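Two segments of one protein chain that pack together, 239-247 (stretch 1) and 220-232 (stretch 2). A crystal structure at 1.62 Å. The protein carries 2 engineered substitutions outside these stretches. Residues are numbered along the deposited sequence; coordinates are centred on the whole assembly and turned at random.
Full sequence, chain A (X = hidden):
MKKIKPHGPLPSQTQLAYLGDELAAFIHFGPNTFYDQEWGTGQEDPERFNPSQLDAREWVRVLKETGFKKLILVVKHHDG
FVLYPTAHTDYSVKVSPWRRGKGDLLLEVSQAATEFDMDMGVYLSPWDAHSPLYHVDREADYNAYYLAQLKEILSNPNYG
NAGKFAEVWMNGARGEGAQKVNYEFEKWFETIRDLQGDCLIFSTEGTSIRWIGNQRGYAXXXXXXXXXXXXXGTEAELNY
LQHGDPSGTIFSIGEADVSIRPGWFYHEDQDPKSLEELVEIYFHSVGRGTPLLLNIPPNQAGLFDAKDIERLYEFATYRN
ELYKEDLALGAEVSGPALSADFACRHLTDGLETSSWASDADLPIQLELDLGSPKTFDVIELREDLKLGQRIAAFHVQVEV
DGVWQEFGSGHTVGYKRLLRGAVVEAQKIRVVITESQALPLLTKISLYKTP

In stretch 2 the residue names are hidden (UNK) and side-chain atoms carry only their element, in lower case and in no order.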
# COMPACT_ATOMS: atom_id res chain seq x y z
N ASN A 239 3.71 -7.45 -10.92
CA ASN A 239 4.46 -6.66 -9.96
C ASN A 239 5.64 -5.92 -10.63
O ASN A 239 6.12 -4.91 -10.10
CB ASN A 239 4.94 -7.54 -8.80
CG ASN A 239 3.81 -8.00 -7.90
OD1 ASN A 239 2.70 -7.48 -7.96
ND2 ASN A 239 4.10 -8.93 -7.01
N TYR A 240 6.15 -6.45 -11.74
CA TYR A 240 7.23 -5.77 -12.47
C TYR A 240 6.68 -4.47 -13.06
O TYR A 240 7.29 -3.41 -12.99
CB TYR A 240 7.81 -6.72 -13.53
CG TYR A 240 9.05 -6.16 -14.19
CD1 TYR A 240 10.27 -6.15 -13.51
CD2 TYR A 240 9.00 -5.62 -15.47
CE1 TYR A 240 11.41 -5.68 -14.13
CE2 TYR A 240 10.15 -5.14 -16.11
CZ TYR A 240 11.35 -5.17 -15.42
OH TYR A 240 12.47 -4.66 -16.02
N LEU A 241 5.47 -4.55 -13.63
CA LEU A 241 4.83 -3.36 -14.17
C LEU A 241 4.53 -2.35 -13.06
O LEU A 241 4.74 -1.16 -13.23
CB LEU A 241 3.51 -3.77 -14.85
CG LEU A 241 3.70 -4.63 -16.09
CD1 LEU A 241 2.32 -5.03 -16.62
CD2 LEU A 241 4.51 -3.90 -17.15
N GLN A 242 4.08 -2.84 -11.91
CA GLN A 242 3.52 -2.00 -10.85
C GLN A 242 4.61 -1.26 -10.08
O GLN A 242 4.34 -0.19 -9.52
CB GLN A 242 2.68 -2.92 -9.96
CG GLN A 242 2.15 -2.30 -8.68
CD GLN A 242 1.26 -3.32 -7.98
OE1 GLN A 242 0.13 -3.56 -8.40
NE2 GLN A 242 1.77 -3.94 -6.91
N HIS A 243 5.82 -1.84 -10.02
CA HIS A 243 6.90 -1.27 -9.22
C HIS A 243 8.05 -0.79 -10.10
O HIS A 243 8.96 -0.13 -9.59
CB HIS A 243 7.45 -2.28 -8.21
CG HIS A 243 6.45 -2.70 -7.20
ND1 HIS A 243 6.15 -1.91 -6.09
CD2 HIS A 243 5.67 -3.81 -7.10
CE1 HIS A 243 5.22 -2.49 -5.35
NE2 HIS A 243 4.89 -3.65 -5.96
N GLY A 244 8.05 -1.18 -11.38
CA GLY A 244 9.22 -1.01 -12.23
C GLY A 244 10.43 -1.79 -11.72
O GLY A 244 10.31 -2.70 -10.91
N ASP A 245 11.60 -1.39 -12.22
CA ASP A 245 12.82 -2.17 -12.07
C ASP A 245 13.91 -1.25 -11.53
O ASP A 245 14.30 -0.28 -12.21
CB ASP A 245 13.23 -2.69 -13.44
CG ASP A 245 14.37 -3.70 -13.43
OD1 ASP A 245 15.12 -3.76 -12.42
OD2 ASP A 245 14.50 -4.42 -14.46
N PRO A 246 14.44 -1.51 -10.32
CA PRO A 246 15.54 -0.71 -9.80
C PRO A 246 16.73 -0.66 -10.73
O PRO A 246 17.55 0.25 -10.63
CB PRO A 246 15.96 -1.42 -8.50
CG PRO A 246 14.80 -2.26 -8.11
CD PRO A 246 14.05 -2.58 -9.40
N SER A 247 16.88 -1.68 -11.60
CA SER A 247 17.97 -1.71 -12.55
C SER A 247 17.44 -1.57 -13.97
O SER A 247 18.05 -2.04 -14.92
CB SER A 247 18.75 -3.03 -12.41
OG SER A 247 19.33 -3.12 -11.11
N UNK A 220 2.67 1.01 -7.43
CA UNK A 220 3.34 0.44 -6.27
C UNK A 220 4.25 1.44 -5.54
O UNK A 220 4.55 2.54 -6.01
N UNK A 221 4.66 1.00 -4.34
CA UNK A 221 5.77 1.63 -3.64
C UNK A 221 6.73 0.49 -3.32
O UNK A 221 6.37 -0.39 -2.54
o UNK A 221 7.21 3.82 -2.62
c UNK A 221 5.31 2.42 -2.42
o UNK A 221 6.33 3.59 -0.63
c UNK A 221 6.38 3.34 -1.84
N UNK A 222 7.92 0.42 -3.94
CA UNK A 222 8.48 1.48 -4.78
C UNK A 222 7.81 1.58 -6.15
O UNK A 222 7.21 0.61 -6.61
c UNK A 222 8.86 -0.71 -3.78
c UNK A 222 9.87 -0.51 -4.87
c UNK A 222 9.93 1.01 -5.03
N UNK A 223 7.90 2.77 -6.76
CA UNK A 223 7.64 2.90 -8.19
C UNK A 223 8.88 3.48 -8.86
O UNK A 223 9.12 4.69 -8.80
c UNK A 223 6.19 4.00 -10.02
c UNK A 223 6.40 3.76 -8.50
c UNK A 223 5.93 2.68 -10.77
c UNK A 223 5.09 5.03 -10.32
N UNK A 224 9.66 2.59 -9.49
CA UNK A 224 10.73 3.00 -10.39
C UNK A 224 10.14 3.22 -11.78
O UNK A 224 9.48 2.32 -12.33
c UNK A 224 13.78 1.98 -7.25
c UNK A 224 15.08 4.25 -8.16
c UNK A 224 14.11 3.69 -8.98
c UNK A 224 15.37 3.69 -6.91
c UNK A 224 11.82 1.90 -10.43
c UNK A 224 12.18 0.70 -8.15
c UNK A 224 13.46 2.52 -8.52
c UNK A 224 12.44 1.68 -9.08
c UNK A 224 14.72 2.58 -6.41
n UNK A 224 12.98 0.87 -7.04
N UNK A 225 10.31 4.44 -12.31
CA UNK A 225 9.79 4.74 -13.65
C UNK A 225 10.83 4.33 -14.69
O UNK A 225 11.36 5.16 -15.43
n UNK A 225 5.98 7.13 -13.39
c UNK A 225 8.28 6.63 -12.85
o UNK A 225 6.70 5.05 -13.76
c UNK A 225 6.93 6.20 -13.37
c UNK A 225 9.44 6.24 -13.75
N UNK A 226 11.14 3.03 -14.70
CA UNK A 226 12.16 2.47 -15.59
C UNK A 226 11.98 0.95 -15.58
O UNK A 226 11.57 0.39 -14.56
n UNK A 226 17.35 3.05 -11.82
c UNK A 226 13.98 2.59 -13.70
c UNK A 226 15.89 2.75 -12.01
c UNK A 226 15.46 2.95 -13.45
c UNK A 226 13.60 2.87 -15.15
N UNK A 227 12.32 0.31 -16.71
CA UNK A 227 12.22 -1.14 -16.87
C UNK A 227 13.28 -1.57 -17.87
O UNK A 227 13.86 -0.74 -18.54
c UNK A 227 10.84 -1.55 -17.42
c UNK A 227 10.50 -0.89 -18.75
c UNK A 227 9.71 -1.37 -16.39
N UNK A 228 13.49 -2.89 -17.97
CA UNK A 228 14.23 -3.50 -19.06
C UNK A 228 13.21 -4.05 -20.05
O UNK A 228 12.35 -4.83 -19.65
c UNK A 228 15.98 -5.24 -19.51
n UNK A 228 17.19 -5.65 -19.11
c UNK A 228 15.10 -4.61 -18.46
o UNK A 228 15.59 -5.34 -20.67
N UNK A 229 13.22 -3.60 -21.33
CA UNK A 229 12.20 -3.99 -22.29
C UNK A 229 12.12 -5.50 -22.47
O UNK A 229 11.07 -6.03 -22.82
c UNK A 229 12.60 -3.34 -23.62
c UNK A 229 14.17 -2.63 -21.91
c UNK A 229 13.55 -2.22 -23.23
N UNK A 230 13.22 -6.21 -22.22
CA UNK A 230 13.21 -7.65 -22.39
C UNK A 230 12.42 -8.38 -21.31
O UNK A 230 12.20 -9.60 -21.43
o UNK A 230 16.48 -8.30 -23.98
c UNK A 230 15.29 -7.97 -23.84
o UNK A 230 14.57 -7.56 -24.78
c UNK A 230 14.66 -8.16 -22.47
N UNK A 231 11.95 -7.66 -20.27
CA UNK A 231 11.11 -8.26 -19.26
C UNK A 231 9.68 -7.71 -19.36
O UNK A 231 8.91 -7.83 -18.41
c UNK A 231 14.08 -7.85 -15.74
c UNK A 231 13.00 -8.90 -17.69
c UNK A 231 11.74 -8.04 -17.89
n UNK A 231 14.64 -8.07 -14.38
c UNK A 231 13.42 -9.10 -16.26
N UNK A 232 9.33 -7.16 -20.54
CA UNK A 232 7.95 -6.74 -20.78
C UNK A 232 7.25 -7.79 -21.64
O UNK A 232 7.37 -8.99 -21.35
c UNK A 232 8.56 -2.91 -21.27
c UNK A 232 7.98 -5.35 -21.42
c UNK A 232 7.86 -4.14 -19.18
c UNK A 232 8.59 -4.26 -20.53
O HOH W 1 18.36 -4.49 -16.42

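Position 220 has no side-chain atoms, so it is Gly220. Its N donates to Gln242 O at 2.9 Å, and an ideal CB would lie 2.4 Å from His243 ND1, a clash. Position 221 carries two carbons, the second bearing two oxygens; its CA-to-CB bond points away from stretch 1. A carboxylate on a single methylene identifies Asp221.

At 222, three carbons close a ring onto the backbone N, which defines Pro222; the peptide bond before it is cis. Its carbonyl O accepts from His243 ND1 at 2.8 Å, near the plane of the imidazole, and also lies 3.2 Å from His243 CA in a CA-H...O contact. Position 223 has four carbons forked at the second, and one terminal carbon reaches 3.5 Å from Gln242 O. A fork one carbon beyond CB gives Leu223.

Position 224 shows one carbon followed by fused five- and six-membered rings holding eight carbons and one nitrogen, an indole: Trp224. Its backbone N donates to His243 O (2.8 Å, 162°). Pro246 CA sits 3.9 Å from the centroid of the Trp224 five-membered ring, 3° off the normal, a CH-pi contact over the face. Position 225 has three carbons, the third with one oxygen and one nitrogen. The composition fits an amide with two methylenes, Gln225, and its side chain stays at least 6.5 Å from stretch 1.

At 226, four carbons in a row end in nitrogen, the pattern of Lys226. The chain is extended beyond chi1 (p, then t, t, t), and NZ donates to Pro246 O at 3.0 Å. In the other direction, Asp245 N donates to Lys226 O at 2.9 Å. Position 227 has one carbon carrying two more, branched at CB: Val227. Its CG1 lies 3.8 Å from Tyr240 CE2.

Position 228 has two carbons, the second with one oxygen and one nitrogen, hence Asn228. Its N donates to Tyr240 OH at 2.8 Å and 176°, almost linear. Position 229 again closes three carbons onto N, giving Pro229, without contact to stretch 1. Position 230 repeats the carboxylate pattern of 221 and is Asp230, likewise out of contact; its N donates to Asn228 OD1 at 3.0 Å.

Position 231 has four carbons in a row ending in nitrogen, Lys231; its NZ forms a long salt bridge with Asp245 OD2 at 3.7 Å. Position 232, four carbons forked at the second, is Leu232, whose CD2 approaches Leu241 CD2 at 3.9 Å and Tyr240 CE2 at 4.0 Å.

The contact works around the helix end. Gly244, with phi 62°, turns the chain where an ideal CB would lie 1.8 Å from Trp224 O, so the backbones can approach closely. Tyr240 OH accepts from Asn228 N and donates to Asp245 OD2 at 2.6 Å, linking the helix, the loop after it and stretch 2. Backbone hydrogen bonds set the register, while apolar contacts and the Pro246-Trp224 packing fill the remaining interface, 788 Å² in all.

Stretch 2, residues 220-232: GDPLWQKVNPDKL
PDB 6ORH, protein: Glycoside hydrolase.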